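Local coordinates for major capsid protein P2 (Pseudoalteromonas phage pm2, PDB 2VVF) that forms the outer protein shell of a marine, lipid-containing bacteriophage as its major capsid protein, a homotrimer of double jelly-roll subunits, at residues S37-P41 against S42-N46; F118-D121 against E122-G126. One frame throughout, in Å; residues are numbered along the deposited sequence.

Contact 1. Residues S37-P41 against S42-N46; sequences SGVTP and SQIKN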
# COMPACT_ATOMS: atom_id res chain seq x y z
N SER A 37 -8.07 -18.46 -23.82
CA SER A 37 -7.66 -18.08 -25.16
C SER A 37 -8.63 -18.70 -26.16
O SER A 37 -9.21 -19.75 -25.90
CB SER A 37 -6.22 -18.54 -25.44
OG SER A 37 -6.19 -19.88 -25.91
N GLY A 38 -8.82 -18.03 -27.29
CA GLY A 38 -9.75 -18.51 -28.31
C GLY A 38 -11.18 -18.23 -27.87
O GLY A 38 -12.14 -18.77 -28.43
N VAL A 39 -11.32 -17.37 -26.87
CA VAL A 39 -12.63 -16.99 -26.34
C VAL A 39 -12.50 -15.71 -25.52
O VAL A 39 -11.47 -15.47 -24.90
CB VAL A 39 -13.24 -18.13 -25.49
CG1 VAL A 39 -12.42 -18.36 -24.23
CG2 VAL A 39 -14.68 -17.82 -25.15
N THR A 40 -13.56 -14.90 -25.52
CA THR A 40 -13.56 -13.66 -24.76
C THR A 40 -14.19 -13.90 -23.39
O THR A 40 -14.97 -14.83 -23.21
CB THR A 40 -14.28 -12.53 -25.52
OG1 THR A 40 -15.70 -12.64 -25.34
CG2 THR A 40 -13.95 -12.58 -27.01
N PRO A 41 -13.84 -13.05 -22.43
CA PRO A 41 -14.38 -13.18 -21.08
C PRO A 41 -15.90 -13.09 -21.11
O PRO A 41 -16.59 -13.73 -20.31
CB PRO A 41 -13.79 -11.97 -20.36
CG PRO A 41 -12.52 -11.70 -21.07
CD PRO A 41 -12.80 -12.02 -22.51
N SER A 42 -16.42 -12.31 -22.04
CA SER A 42 -17.86 -12.14 -22.19
C SER A 42 -18.50 -13.37 -22.82
O SER A 42 -19.71 -13.55 -22.78
CB SER A 42 -18.18 -10.89 -23.02
OG SER A 42 -17.11 -9.96 -22.96
N GLN A 43 -17.66 -14.23 -23.41
CA GLN A 43 -18.14 -15.45 -24.03
C GLN A 43 -18.19 -16.61 -23.03
O GLN A 43 -18.65 -17.70 -23.36
CB GLN A 43 -17.28 -15.81 -25.25
CG GLN A 43 -17.88 -15.34 -26.58
CD GLN A 43 -16.85 -15.26 -27.69
OE1 GLN A 43 -15.68 -15.61 -27.50
NE2 GLN A 43 -17.28 -14.80 -28.86
N ILE A 44 -17.72 -16.35 -21.82
CA ILE A 44 -17.76 -17.34 -20.75
C ILE A 44 -18.91 -16.92 -19.84
O ILE A 44 -18.74 -16.12 -18.92
CB ILE A 44 -16.43 -17.40 -19.97
CG1 ILE A 44 -15.29 -17.79 -20.91
CG2 ILE A 44 -16.53 -18.38 -18.82
CD1 ILE A 44 -15.30 -19.24 -21.32
N LYS A 45 -20.10 -17.43 -20.14
CA LYS A 45 -21.31 -17.04 -19.43
C LYS A 45 -21.70 -17.89 -18.23
O LYS A 45 -21.19 -19.00 -18.03
CB LYS A 45 -22.49 -16.93 -20.40
CG LYS A 45 -22.13 -16.33 -21.75
CD LYS A 45 -23.17 -16.67 -22.80
CE LYS A 45 -23.18 -18.16 -23.10
NZ LYS A 45 -24.34 -18.56 -23.95
N ASN A 46 -22.63 -17.36 -17.43
CA ASN A 46 -23.15 -18.04 -16.25
C ASN A 46 -22.09 -18.72 -15.40
O ASN A 46 -22.12 -19.93 -15.21
CB ASN A 46 -24.26 -19.02 -16.64
CG ASN A 46 -25.27 -18.40 -17.60
OD1 ASN A 46 -25.75 -17.29 -17.38
ND2 ASN A 46 -25.57 -19.11 -18.68
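Gln43 folds back along the chain and lies against Val39 and Thr40. Its side chain and that of Val39 run past each other in opposite directions. Val39 CG2, trans to its own backbone N, comes within 3.3 Å of Gln43 CB and 3.4 Å of Gln43 OE1. With the chain extended beyond CG (chi2 160°), the Gln43 amide reaches the backbone of Thr40: Thr40 N donates to Gln43 OE1 at 3.0 Å. This bond is nearly straight at the hydrogen (167°), but the donor stands 35° above the amide plane. The Thr40 side chain crosses that of Gln43 at a slant, its methyl CG2 3.5 Å from Gln43 OE1, so the amide oxygen is flanked by a peptide N-H and two methyl groups. Ile44 approaches Val39 roughly at a right angle, and its CD1 lies 4.1 Å from Val39 CG2, a small apolar contact between two buried residues. The backbone itself is wound by two successive bonds, Gln43 N to Thr40 O at 2.8 Å and Ile44 N to Pro41 O at 3.2 Å. Pro41 rests against Asn63 and Ile66 of helix 63-71. The whole forms a short 3-10 turn, held by a side-chain-to-backbone bond, in the loop that carries a jelly-roll domain's chain from strand 28-37 to strand 44-51, in the other sheet.

Contact 2. Residues F118-D121 against E122-G126; sequences FDID and EAAAG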
# COMPACT_ATOMS: atom_id res chain seq x y z
N PHE A 118 -19.58 -23.00 -15.62
CA PHE A 118 -19.73 -21.92 -16.59
C PHE A 118 -20.08 -22.50 -17.96
O PHE A 118 -19.87 -23.68 -18.22
CB PHE A 118 -18.44 -21.10 -16.68
CG PHE A 118 -17.23 -21.90 -17.10
CD1 PHE A 118 -16.45 -22.54 -16.16
CD2 PHE A 118 -16.90 -22.02 -18.44
CE1 PHE A 118 -15.34 -23.28 -16.54
CE2 PHE A 118 -15.80 -22.76 -18.83
CZ PHE A 118 -15.02 -23.39 -17.88
N ASP A 119 -20.63 -21.65 -18.82
CA ASP A 119 -21.01 -22.06 -20.17
C ASP A 119 -20.17 -21.33 -21.21
O ASP A 119 -19.98 -20.12 -21.13
CB ASP A 119 -22.49 -21.78 -20.41
CG ASP A 119 -23.38 -22.32 -19.30
OD1 ASP A 119 -23.08 -23.41 -18.78
OD2 ASP A 119 -24.37 -21.65 -18.95
N ILE A 120 -19.68 -22.08 -22.20
CA ILE A 120 -18.88 -21.48 -23.26
C ILE A 120 -19.80 -21.09 -24.42
O ILE A 120 -20.52 -21.93 -24.97
CB ILE A 120 -17.75 -22.41 -23.72
CG1 ILE A 120 -16.99 -22.97 -22.52
CG2 ILE A 120 -16.80 -21.68 -24.66
CD1 ILE A 120 -15.81 -23.84 -22.89
N ASP A 121 -19.78 -19.81 -24.78
CA ASP A 121 -20.62 -19.33 -25.87
C ASP A 121 -20.37 -20.10 -27.16
O ASP A 121 -19.27 -20.61 -27.40
CB ASP A 121 -20.41 -17.83 -26.10
CG ASP A 121 -21.46 -17.23 -27.02
OD1 ASP A 121 -22.62 -17.08 -26.58
OD2 ASP A 121 -21.12 -16.91 -28.18
N GLU A 122 -21.40 -20.19 -27.99
CA GLU A 122 -21.32 -20.91 -29.26
C GLU A 122 -20.40 -20.21 -30.26
O GLU A 122 -19.82 -20.86 -31.14
CB GLU A 122 -22.71 -21.06 -29.86
CG GLU A 122 -22.95 -22.39 -30.55
CD GLU A 122 -24.36 -22.51 -31.10
OE1 GLU A 122 -25.32 -22.31 -30.32
OE2 GLU A 122 -24.50 -22.79 -32.31
N ALA A 123 -20.29 -18.89 -30.14
CA ALA A 123 -19.46 -18.10 -31.05
C ALA A 123 -17.97 -18.18 -30.74
O ALA A 123 -17.14 -17.67 -31.49
CB ALA A 123 -19.92 -16.65 -31.05
N ALA A 124 -17.62 -18.83 -29.63
CA ALA A 124 -16.23 -18.96 -29.22
C ALA A 124 -15.36 -19.49 -30.36
O ALA A 124 -15.62 -20.57 -30.90
CB ALA A 124 -16.11 -19.86 -28.00
N ALA A 125 -14.33 -18.73 -30.72
CA ALA A 125 -13.42 -19.10 -31.80
C ALA A 125 -12.83 -20.50 -31.63
O ALA A 125 -13.09 -21.40 -32.42
CB ALA A 125 -12.31 -18.06 -31.93
N GLY A 126 -12.01 -20.67 -30.59
CA GLY A 126 -11.37 -21.95 -30.31
C GLY A 126 -10.97 -21.99 -28.84
O GLY A 126 -9.78 -22.03 -28.51
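Asp121 and the residues just after it are joined by two hydrogen bonds, one from its side chain and one from its backbone. In the first, Ala123 N donates to Asp121 OD2 at 2.9 Å, making an Asx turn; CG lies anti to the backbone N (chi1 -168°), which swings the carboxylate forward along the chain. The N-H comes from well above the carboxylate plane, 51° out of it, with an angle of 153° at the hydrogen. In the second, Ala124 N donates to Asp121 O at 3.3 Å and closes a type I beta turn over residues Asp121 to Ala124. One aspartate thus holds two consecutive N-H groups of the turn. The turn brings the methyl of Ala123 tightly against Asp121 OD2, at 3.1 Å, and the methyl of Ala124, pointing back toward the strand, to 3.3 Å from Asp121 O. The one apolar side-chain contact is between Ile120 CG2 and Ala124 CB, at 3.9 Å, both residues being buried. As to charge, Asp121 OD1 has a long, weak ion pair with Lys45. The turn follows strand 114-120, which lies between strands 18-23 and 44-51 in its sheet; Ile120 leans on Cys19 of strand 18-23 and on Leu129 of strand 128-136, while Ala124 touches Ala15 in a neighbouring loop.

In the fold
From the N terminus the chain first runs through strand 28-37 and closes contact 1 in the loop leading to strand 44-51; contact 2 comes much later, where strand 114-120 turns toward strand 128-136. The two are in series, neither nested nor crossing, yet their centres are only about 6 Å apart because strands 44-51 and 114-120 are antiparallel neighbours. Gln43 O and Asp121 N, 2.8 Å apart, probably share a hydrogen bond, as do Asn46 ND2 and Asp119 OD2, while Ile44 packs on Phe118. Both loops lead from one sheet of the N-terminal jelly roll to the other and meet side by side at one end of the sandwich, where the backbones of Gly38 and Gly126 also hydrogen-bond.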